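Local structure of hypothetical 11.0 kDa protein (Sulfolobus virus 1, 1TBX) at residues 48-52 / 53-57. The protein probably acts as a transcription factor, a homodimeric winged-helix protein that recognizes a palindromic or pseudo-palindromic DNA target. Numbering follows the deposited sequence.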
ATOM      1  N   LYS A  48       0.987  15.095   8.618  1.00 23.84           N
ATOM      2  CA  LYS A  48       2.311  15.616   8.962  1.00 26.15           C
ATOM      3  C   LYS A  48       3.370  15.049   8.006  1.00 27.51           C
ATOM      4  O   LYS A  48       4.157  15.788   7.401  1.00 27.66           O
ATOM      5  CB  LYS A  48       2.674  15.274  10.399  1.00 24.96           C
ATOM      6  CG  LYS A  48       3.363  16.421  11.170  1.00 31.58           C
ATOM      7  CD  LYS A  48       4.696  16.004  11.792  1.00 32.27           C
ATOM      8  CE  LYS A  48       4.844  16.485  13.243  1.00 43.01           C
ATOM      9  NZ  LYS A  48       5.990  15.802  13.969  1.00 45.72           N
ATOM     10  N   PHE A  49       3.343  13.732   7.843  1.00 26.28           N
ATOM     11  CA  PHE A  49       4.375  13.062   7.094  1.00 26.27           C
ATOM     12  C   PHE A  49       4.360  13.498   5.605  1.00 24.48           C
ATOM     13  O   PHE A  49       5.382  13.896   5.065  1.00 23.78           O
ATOM     14  CB  PHE A  49       4.250  11.545   7.306  1.00 22.91           C
ATOM     15  CG  PHE A  49       5.117  10.731   6.402  1.00 25.78           C
ATOM     16  CD1 PHE A  49       6.434  10.460   6.739  1.00 18.27           C
ATOM     17  CD2 PHE A  49       4.609  10.231   5.198  1.00 29.71           C
ATOM     18  CE1 PHE A  49       7.245   9.712   5.895  1.00 21.90           C
ATOM     19  CE2 PHE A  49       5.438   9.465   4.329  1.00 31.33           C
ATOM     20  CZ  PHE A  49       6.749   9.205   4.684  1.00 24.78           C
ATOM     21  N   LEU A  50       3.198  13.464   4.965  1.00 24.78           N
ATOM     22  CA  LEU A  50       3.117  13.791   3.548  1.00 23.35           C
ATOM     23  C   LEU A  50       3.492  15.250   3.274  1.00 26.22           C
ATOM     24  O   LEU A  50       4.051  15.558   2.208  1.00 26.35           O
ATOM     25  CB  LEU A  50       1.731  13.494   3.020  1.00 20.56           C
ATOM     26  CG  LEU A  50       1.150  12.109   3.332  1.00 22.64           C
ATOM     27  CD1 LEU A  50      -0.393  12.083   3.105  1.00 15.14           C
ATOM     28  CD2 LEU A  50       1.859  11.054   2.469  1.00 19.46           C
ATOM     29  N   ILE A  51       3.206  16.147   4.229  1.00 24.70           N
ATOM     30  CA  ILE A  51       3.683  17.513   4.122  1.00 24.36           C
ATOM     31  C   ILE A  51       5.197  17.505   4.235  1.00 24.92           C
ATOM     32  O   ILE A  51       5.873  18.145   3.431  1.00 27.80           O
ATOM     33  CB  ILE A  51       3.079  18.430   5.213  1.00 23.97           C
ATOM     34  CG1 ILE A  51       1.736  18.984   4.779  1.00 28.57           C
ATOM     35  CG2 ILE A  51       3.957  19.631   5.464  1.00 19.07           C
ATOM     36  CD1 ILE A  51       0.815  19.281   5.924  1.00 21.83           C
ATOM     37  N   GLN A  52       5.732  16.773   5.207  1.00 24.38           N
ATOM     38  CA  GLN A  52       7.168  16.805   5.469  1.00 27.56           C
ATOM     39  C   GLN A  52       7.974  16.204   4.353  1.00 28.01           C
ATOM     40  O   GLN A  52       9.084  16.651   4.091  1.00 28.94           O
ATOM     41  CB  GLN A  52       7.521  16.031   6.711  1.00 29.44           C
ATOM     42  CG  GLN A  52       8.049  16.892   7.820  1.00 38.71           C
ATOM     43  CD  GLN A  52       7.412  16.510   9.138  1.00 44.75           C
ATOM     44  OE1 GLN A  52       7.200  15.317   9.409  1.00 53.20           O
ATOM     45  NE2 GLN A  52       7.074  17.499   9.945  1.00 40.51           N
ATOM     46  N   GLU A  53       7.423  15.166   3.722  1.00 27.70           N
ATOM     47  CA  GLU A  53       8.079  14.502   2.603  1.00 25.08           C
ATOM     48  C   GLU A  53       7.667  15.066   1.244  1.00 25.75           C
ATOM     49  O   GLU A  53       7.998  14.494   0.200  1.00 26.63           O
ATOM     50  CB  GLU A  53       7.861  13.001   2.650  1.00 24.55           C
ATOM     51  CG  GLU A  53       8.473  12.333   3.867  1.00 31.63           C
ATOM     52  CD  GLU A  53       9.961  12.586   4.041  1.00 33.07           C
ATOM     53  OE1 GLU A  53      10.736  12.399   3.078  1.00 33.92           O
ATOM     54  OE2 GLU A  53      10.350  12.951   5.169  1.00 34.15           O
ATOM     55  N   GLY A  54       6.943  16.181   1.260  1.00 19.26           N
ATOM     56  CA  GLY A  54       6.752  16.977   0.063  1.00 19.38           C
ATOM     57  C   GLY A  54       5.768  16.454  -0.969  1.00 23.80           C
ATOM     58  O   GLY A  54       5.902  16.779  -2.163  1.00 19.65           O
ATOM     59  N   PHE A  55       4.797  15.658  -0.502  1.00 21.09           N
ATOM     60  CA  PHE A  55       3.706  15.160  -1.319  1.00 17.72           C
ATOM     61  C   PHE A  55       2.457  16.025  -1.259  1.00 22.97           C
ATOM     62  O   PHE A  55       1.682  16.031  -2.208  1.00 23.58           O
ATOM     63  CB  PHE A  55       3.308  13.801  -0.844  1.00 12.95           C
ATOM     64  CG  PHE A  55       4.375  12.774  -0.996  1.00 18.35           C
ATOM     65  CD1 PHE A  55       5.118  12.359   0.099  1.00 18.54           C
ATOM     66  CD2 PHE A  55       4.618  12.180  -2.224  1.00 22.19           C
ATOM     67  CE1 PHE A  55       6.083  11.379  -0.013  1.00 14.82           C
ATOM     68  CE2 PHE A  55       5.604  11.203  -2.340  1.00 23.36           C
ATOM     69  CZ  PHE A  55       6.326  10.807  -1.220  1.00 19.01           C
ATOM     70  N   VAL A  56       2.264  16.756  -0.157  1.00 24.19           N
ATOM     71  CA  VAL A  56       1.028  17.503   0.106  1.00 19.64           C
ATOM     72  C   VAL A  56       1.373  18.886   0.621  1.00 22.38           C
ATOM     73  O   VAL A  56       2.391  19.069   1.307  1.00 21.00           O
ATOM     74  CB  VAL A  56       0.199  16.773   1.185  1.00 19.57           C
ATOM     75  CG1 VAL A  56      -0.920  17.623   1.754  1.00 17.13           C
ATOM     76  CG2 VAL A  56      -0.359  15.458   0.640  1.00 24.15           C
ATOM     77  N   LYS A  57       0.530  19.860   0.295  1.00 21.28           N
ATOM     78  CA  LYS A  57       0.671  21.199   0.858  1.00 24.81           C
ATOM     79  C   LYS A  57      -0.580  21.546   1.653  1.00 25.54           C
ATOM     80  O   LYS A  57      -1.677  21.223   1.238  1.00 27.01           O
ATOM     81  CB  LYS A  57       0.957  22.243  -0.234  1.00 24.57           C
ATOM     82  CG  LYS A  57       2.471  22.506  -0.450  1.00 29.04           C
ATOM     83  CD  LYS A  57       2.843  23.027  -1.884  1.00 31.42           C
ATOM     84  CE  LYS A  57       4.396  23.193  -2.088  1.00 32.86           C
ATOM     85  NZ  LYS A  57       4.853  24.501  -2.719  1.00 34.30           N
TER
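A chi1 of 170° swings the F49 ring away from its own N, and at E53 a chi1 of -64° sets CG beside N, so that the CG methylene of E53 is laid over one face of the F49 ring. E53 CG stands 3.9 Å from the centroid of the F49 ring, displaced toward the CE1 rim, a CH-pi contact between residues four apart at the helix end. The backbone of the same pair is joined by a hydrogen bond from E53 N to F49 O, 2.8 Å. The helix closes in a Schellman motif: G54, with positive phi, is the C-prime residue, F55 N reaches back to L50 O at 2.8 Å, and G54 N bonds I51 O at 3.1 Å. L50 O is gripped twice, since V56 N also donates to it at 3.2 Å from above the carbonyl plane. Among the side chains, L50 CB meets V56 CG2 at 3.7 Å. The turn thus leads helix 40-52 directly into strand 56-61, the first strand of the winged-helix hairpin. L50 and V56 pack against helix 9-17, F55 pairs through its backbone with T70 just ahead of helix 71-94, and the F55 ring meets F6 of the second subunit edge-to-face, placing the turn at the dimer interface.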